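Local coordinates for protein acidocalcisomal pyrophosphatase (Trypanosoma brucei brucei, PDB 5CUY) that probably hydrolyses inorganic pyrophosphate to phosphate in acidocalcisomes, with magnesium as cofactor, at residues Q165-V170 / F186-E191; G174-P179 / I249-K254. The protein carries 1 engineered substitution. All coordinates share one frame; numbering follows the deposited sequence.

Contact 1: Q165-V170 / F186-E191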
loop_
_atom_site.group_PDB
_atom_site.type_symbol
_atom_site.label_atom_id
_atom_site.label_comp_id
_atom_site.label_asym_id
_atom_site.label_seq_id
_atom_site.Cartn_x
_atom_site.Cartn_y
_atom_site.Cartn_z
ATOM N N GLN D 165 28.966 -8.632 11.460
ATOM C CA GLN D 165 27.941 -8.324 10.470
ATOM C C GLN D 165 28.436 -8.683 9.026
ATOM O O GLN D 165 29.529 -8.299 8.638
ATOM C CB GLN D 165 27.635 -6.829 10.618
ATOM C CG GLN D 165 26.409 -6.275 9.923
ATOM C CD GLN D 165 26.277 -4.742 10.127
ATOM O OE1 GLN D 165 26.857 -4.171 11.075
ATOM N NE2 GLN D 165 25.504 -4.075 9.242
ATOM N N GLN D 166 27.677 -9.428 8.229
ATOM C CA GLN D 166 28.179 -9.717 6.880
ATOM C C GLN D 166 27.314 -9.118 5.805
ATOM O O GLN D 166 26.106 -8.979 5.972
ATOM C CB GLN D 166 28.240 -11.214 6.573
ATOM C CG GLN D 166 28.803 -12.056 7.641
ATOM C CD GLN D 166 30.276 -11.956 7.721
ATOM O OE1 GLN D 166 30.858 -12.215 8.760
ATOM N NE2 GLN D 166 30.902 -11.592 6.623
ATOM N N GLN D 167 27.928 -8.789 4.684
ATOM C CA GLN D 167 27.196 -8.265 3.549
ATOM C C GLN D 167 27.284 -9.319 2.455
ATOM O O GLN D 167 28.370 -9.729 2.082
ATOM C CB GLN D 167 27.833 -7.005 3.021
ATOM C CG GLN D 167 27.300 -6.635 1.648
ATOM C CD GLN D 167 25.911 -6.060 1.722
ATOM O OE1 GLN D 167 25.698 -5.036 2.381
ATOM N NE2 GLN D 167 24.956 -6.700 1.060
ATOM N N LEU D 168 26.145 -9.777 1.963
ATOM C CA LEU D 168 26.132 -10.756 0.898
ATOM C C LEU D 168 26.523 -10.032 -0.395
ATOM O O LEU D 168 26.158 -8.869 -0.603
ATOM C CB LEU D 168 24.739 -11.365 0.731
ATOM C CG LEU D 168 24.638 -12.539 -0.268
ATOM C CD1 LEU D 168 25.483 -13.734 0.202
ATOM C CD2 LEU D 168 23.179 -12.959 -0.397
ATOM N N VAL D 169 27.289 -10.725 -1.235
ATOM C CA VAL D 169 27.722 -10.193 -2.512
ATOM C C VAL D 169 27.428 -11.303 -3.493
ATOM O O VAL D 169 27.762 -12.459 -3.244
ATOM C CB VAL D 169 29.221 -9.851 -2.517
ATOM C CG1 VAL D 169 29.616 -9.363 -3.864
ATOM C CG2 VAL D 169 29.518 -8.760 -1.490
ATOM N N VAL D 170 26.746 -10.975 -4.581
ATOM C CA VAL D 170 26.409 -11.987 -5.560
ATOM C C VAL D 170 27.067 -11.683 -6.923
ATOM O O VAL D 170 26.897 -10.597 -7.490
ATOM C CB VAL D 170 24.904 -12.078 -5.687
ATOM C CG1 VAL D 170 24.528 -13.172 -6.622
ATOM C CG2 VAL D 170 24.295 -12.378 -4.341
ATOM N N PHE D 186 29.274 -14.588 -1.855
ATOM C CA PHE D 186 30.346 -14.258 -0.940
ATOM C C PHE D 186 29.782 -13.461 0.202
ATOM O O PHE D 186 28.648 -12.974 0.130
ATOM C CB PHE D 186 31.444 -13.415 -1.620
ATOM C CG PHE D 186 32.008 -14.037 -2.854
ATOM C CD1 PHE D 186 31.379 -13.859 -4.084
ATOM C CD2 PHE D 186 33.142 -14.842 -2.781
ATOM C CE1 PHE D 186 31.862 -14.484 -5.230
ATOM C CE2 PHE D 186 33.632 -15.475 -3.913
ATOM C CZ PHE D 186 32.990 -15.299 -5.144
ATOM N N PHE D 187 30.621 -13.315 1.220
ATOM C CA PHE D 187 30.347 -12.575 2.446
ATOM C C PHE D 187 31.526 -11.620 2.632
ATOM O O PHE D 187 32.691 -12.040 2.611
ATOM C CB PHE D 187 30.362 -13.504 3.659
ATOM C CG PHE D 187 29.037 -14.126 4.019
ATOM C CD1 PHE D 187 27.971 -14.164 3.122
ATOM C CD2 PHE D 187 28.892 -14.748 5.285
ATOM C CE1 PHE D 187 26.768 -14.808 3.454
ATOM C CE2 PHE D 187 27.707 -15.402 5.648
ATOM C CZ PHE D 187 26.623 -15.442 4.739
ATOM N N ARG D 188 31.233 -10.342 2.802
ATOM C CA ARG D 188 32.268 -9.365 3.069
ATOM C C ARG D 188 32.068 -9.124 4.562
ATOM O O ARG D 188 31.070 -8.524 4.957
ATOM C CB ARG D 188 31.991 -8.061 2.348
ATOM C CG ARG D 188 33.221 -7.331 1.859
ATOM C CD ARG D 188 33.105 -5.786 1.881
ATOM N NE ARG D 188 31.862 -5.236 1.349
ATOM C CZ ARG D 188 31.407 -5.402 0.098
ATOM N NH1 ARG D 188 32.088 -6.116 -0.798
ATOM N NH2 ARG D 188 30.243 -4.844 -0.258
ATOM N N ASP D 189 32.968 -9.618 5.405
ATOM C CA ASP D 189 32.849 -9.378 6.842
ATOM C C ASP D 189 32.915 -7.860 6.965
ATOM O O ASP D 189 33.886 -7.268 6.551
ATOM C CB ASP D 189 34.033 -10.001 7.564
ATOM C CG ASP D 189 33.990 -9.779 9.052
ATOM O OD1 ASP D 189 33.716 -8.638 9.519
ATOM O OD2 ASP D 189 34.251 -10.769 9.764
ATOM N N LEU D 190 31.899 -7.208 7.508
ATOM C CA LEU D 190 31.968 -5.753 7.590
ATOM C C LEU D 190 32.997 -5.200 8.574
ATOM O O LEU D 190 33.691 -4.227 8.248
ATOM C CB LEU D 190 30.593 -5.166 7.896
ATOM C CG LEU D 190 29.588 -5.440 6.780
ATOM C CD1 LEU D 190 28.234 -4.955 7.200
ATOM C CD2 LEU D 190 30.039 -4.770 5.475
ATOM N N GLU D 191 33.139 -5.805 9.754
ATOM C CA GLU D 191 34.103 -5.267 10.704
ATOM C C GLU D 191 35.543 -5.466 10.234
ATOM O O GLU D 191 36.440 -4.936 10.852
ATOM C CB GLU D 191 33.928 -5.858 12.126
ATOM C CG GLU D 191 32.481 -6.305 12.546
ATOM C CD GLU D 191 31.377 -5.196 12.595
ATOM O OE1 GLU D 191 30.177 -5.554 12.341
ATOM O OE2 GLU D 191 31.702 -4.004 12.902
#
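The Phe187 ring takes Gln166 over one face and Leu168 at its edge: Gln166 CB sits 4.2 Å from the ring centroid in a CH-pi contact, 27° off the normal, while Leu168 CD1 lies in the ring plane, 3.7 Å from Phe187 CE1. The amide of Gln166 is only 18° from parallel to this ring; a bend at chi2 (-76°) carries it back across the partner strand until NE2 lies over the backbone at Asp189. Val169 O approaches the Phe186 ring near its plane, at the edge. The Arg188 guanidinium meets Val169 CG2 and Gln167 CG obliquely, and its charge is paired with Glu195 and with Glu217 of the second subunit. Strands 166-173 and 182-189 form a beta hairpin, and this is the antiparallel ladder at its open end. Gln167 with Arg188 and Val169 with Phe186 are the hydrogen-bonded pairs, each joined by two backbone bonds, such as Arg188 N to Gln167 O at 3.0 Å. Beyond the ladder, Leu190 N donates to Gln165 O at 2.8 Å. The methyl CD1 of Leu190 packs 3.5 Å from NE2 of the extended Gln165 side chain. Gln167 NE2 donates to Leu168 O, in the carbonyl plane and on a lone pair, and also to Lys215 O of the second subunit; a strand of that subunit pairs in parallel with Gln166 and Gln167, so the sheet runs on across the interface.

Contact 2: G174-P179 / I249-K254; sequences GEMYTP and IKQDIK
Gln251 reaches out of its strand to Tyr177, and this is the tight part of the contact: Tyr177 N donates to Gln251 OE1 at 2.7 Å, with an N-H...O angle of 161°. The long reach follows from an extended side chain, whose CG lies anti to the backbone N. The donor arrives tilted 34° from the carbonyl plane of the amide. On the other branch, Gln251 NE2 lies obliquely to the Tyr177 ring, 3.4 Å from CD1, with amide and ring planes 63° apart. Met176 CG brushes the same oxygen, 3.5 Å from Gln251 OE1. With Phe238 and Pro258 also packed against Gln251, the buried amide is held between loop and sheet. The rest is looser. Ile253 touches the loop mainly through its outer carbons: CD1 comes 4.0 Å from Thr178 O, and CG2 lies 4.3 Å from Pro179 CG. A water spans the gap, donating to Thr178 O at 3.0 Å and accepting a weak bond from Gln251 N. Within the loop, Thr178 OG1 donates to Glu175 O at 2.7 Å and also bonds Ser180 OG, tying the loop together. The loop that links the two strands of the beta hairpin, 166-173 and 182-189, thus folds back onto strand 249-254, the neighbour of strand 182-189 in the antiparallel sheet.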
loop_
_atom_site.group_PDB
_atom_site.type_symbol
_atom_site.label_atom_id
_atom_site.label_comp_id
_atom_site.label_asym_id
_atom_site.label_seq_id
_atom_site.Cartn_x
_atom_site.Cartn_y
_atom_site.Cartn_z
ATOM N N GLY D 174 30.504 -16.362 -16.252
ATOM C CA GLY D 174 30.126 -17.228 -17.351
ATOM C C GLY D 174 29.027 -16.602 -18.173
ATOM O O GLY D 174 28.707 -15.407 -18.023
ATOM N N GLU D 175 28.436 -17.415 -19.037
ATOM C CA GLU D 175 27.388 -16.938 -19.923
ATOM C C GLU D 175 26.084 -17.769 -19.811
ATOM O O GLU D 175 26.110 -19.003 -19.839
ATOM C CB GLU D 175 27.973 -16.943 -21.325
ATOM C CG GLU D 175 27.056 -16.767 -22.497
ATOM C CD GLU D 175 27.871 -16.868 -23.815
ATOM O OE1 GLU D 175 27.256 -16.930 -24.912
ATOM O OE2 GLU D 175 29.138 -16.887 -23.739
ATOM N N MET D 176 24.953 -17.078 -19.633
ATOM C CA MET D 176 23.639 -17.721 -19.520
ATOM C C MET D 176 23.263 -18.396 -20.845
ATOM O O MET D 176 23.557 -17.898 -21.930
ATOM C CB MET D 176 22.591 -16.669 -19.116
ATOM C CG MET D 176 21.268 -17.182 -18.522
ATOM S SD MET D 176 20.319 -15.761 -17.838
ATOM C CE MET D 176 20.799 -14.431 -18.888
ATOM N N TYR D 177 22.619 -19.541 -20.725
ATOM C CA TYR D 177 22.196 -20.354 -21.853
ATOM C C TYR D 177 23.397 -21.114 -22.395
ATOM O O TYR D 177 23.508 -21.376 -23.603
ATOM C CB TYR D 177 21.536 -19.505 -22.923
ATOM C CG TYR D 177 20.298 -18.859 -22.410
ATOM C CD1 TYR D 177 19.161 -19.618 -22.119
ATOM C CD2 TYR D 177 20.254 -17.478 -22.188
ATOM C CE1 TYR D 177 18.007 -19.016 -21.626
ATOM C CE2 TYR D 177 19.113 -16.861 -21.689
ATOM C CZ TYR D 177 17.996 -17.629 -21.410
ATOM O OH TYR D 177 16.887 -17.004 -20.883
ATOM N N THR D 178 24.308 -21.425 -21.469
ATOM C CA THR D 178 25.510 -22.213 -21.752
ATOM C C THR D 178 26.036 -22.834 -20.456
ATOM O O THR D 178 25.738 -22.388 -19.357
ATOM C CB THR D 178 26.651 -21.382 -22.376
ATOM O OG1 THR D 178 27.445 -20.809 -21.321
ATOM C CG2 THR D 178 26.088 -20.318 -23.343
ATOM N N PRO D 179 26.853 -23.862 -20.580
ATOM C CA PRO D 179 27.398 -24.524 -19.386
ATOM C C PRO D 179 28.317 -23.670 -18.468
ATOM O O PRO D 179 28.582 -24.040 -17.324
ATOM C CB PRO D 179 28.138 -25.730 -19.978
ATOM C CG PRO D 179 27.387 -25.975 -21.278
ATOM C CD PRO D 179 27.216 -24.571 -21.801
ATOM N N ILE D 249 24.631 -21.271 -8.055
ATOM C CA ILE D 249 23.516 -21.590 -8.915
ATOM C C ILE D 249 24.069 -21.882 -10.317
ATOM O O ILE D 249 25.027 -21.228 -10.741
ATOM C CB ILE D 249 22.519 -20.445 -8.952
ATOM C CG1 ILE D 249 21.721 -20.482 -7.646
ATOM C CG2 ILE D 249 21.594 -20.585 -10.158
ATOM C CD1 ILE D 249 20.916 -19.318 -7.405
ATOM N N LYS D 250 23.521 -22.906 -10.984
ATOM C CA LYS D 250 23.924 -23.258 -12.346
ATOM C C LYS D 250 22.664 -23.455 -13.155
ATOM O O LYS D 250 21.614 -23.757 -12.608
ATOM C CB LYS D 250 24.774 -24.541 -12.398
ATOM C CG LYS D 250 24.233 -25.672 -11.610
ATOM C CD LYS D 250 23.759 -26.784 -12.467
ATOM C CE LYS D 250 24.849 -27.831 -12.670
ATOM N NZ LYS D 250 24.315 -29.243 -12.897
ATOM N N GLN D 251 22.760 -23.232 -14.451
ATOM C CA GLN D 251 21.636 -23.408 -15.320
ATOM C C GLN D 251 21.500 -24.911 -15.644
ATOM O O GLN D 251 22.463 -25.686 -15.532
ATOM C CB GLN D 251 21.854 -22.605 -16.587
ATOM C CG GLN D 251 20.747 -22.706 -17.569
ATOM C CD GLN D 251 20.694 -21.488 -18.466
ATOM O OE1 GLN D 251 21.618 -20.670 -18.476
ATOM N NE2 GLN D 251 19.610 -21.354 -19.226
ATOM N N ASP D 252 20.295 -25.320 -16.036
ATOM C CA ASP D 252 20.048 -26.703 -16.359
ATOM C C ASP D 252 20.327 -26.991 -17.835
ATOM O O ASP D 252 19.520 -26.739 -18.715
ATOM C CB ASP D 252 18.614 -27.075 -15.997
ATOM C CG ASP D 252 18.376 -28.555 -16.100
ATOM O OD1 ASP D 252 19.226 -29.221 -16.726
ATOM O OD2 ASP D 252 17.353 -29.048 -15.568
ATOM N N ILE D 253 21.498 -27.530 -18.092
ATOM C CA ILE D 253 21.901 -27.835 -19.442
ATOM C C ILE D 253 22.211 -29.294 -19.582
ATOM O O ILE D 253 22.968 -29.836 -18.798
ATOM C CB ILE D 253 23.167 -27.086 -19.818
ATOM C CG1 ILE D 253 23.210 -25.712 -19.107
ATOM C CG2 ILE D 253 23.237 -27.002 -21.349
ATOM C CD1 ILE D 253 22.482 -24.599 -19.779
ATOM N N LYS D 254 21.619 -29.934 -20.570
ATOM C CA LYS D 254 21.878 -31.340 -20.811
ATOM C C LYS D 254 22.334 -31.386 -22.261
ATOM O O LYS D 254 21.741 -30.740 -23.139
ATOM C CB LYS D 254 20.619 -32.186 -20.600
ATOM C CG LYS D 254 20.959 -33.623 -20.145
ATOM C CD LYS D 254 19.728 -34.448 -19.585
ATOM C CE LYS D 254 20.153 -35.751 -18.791
ATOM N NZ LYS D 254 18.984 -36.593 -18.275
HETATM O O HOH W 1 25.442 -22.968 -16.429
#

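Both contacts belong to the hairpin of strands 166-173 and 182-189, taken at its two ends. Contact 1 is largely buried and pairs the strands near the open end, whereas contact 2, about 26 Å away between centres, is partly buried and sets the connecting loop against strand 249-254, which neighbours strand 182-189 in the sheet. The chemistry follows the place: repeated backbone bonds and packed side chains in the ladder, against one side-chain-to-backbone bond, a bridging water and sparse apolar touches at the loop. The buried areas, 678 and 217 Å², reflect this. Each contact also meets the second subunit, and neither lies at the magnesium site.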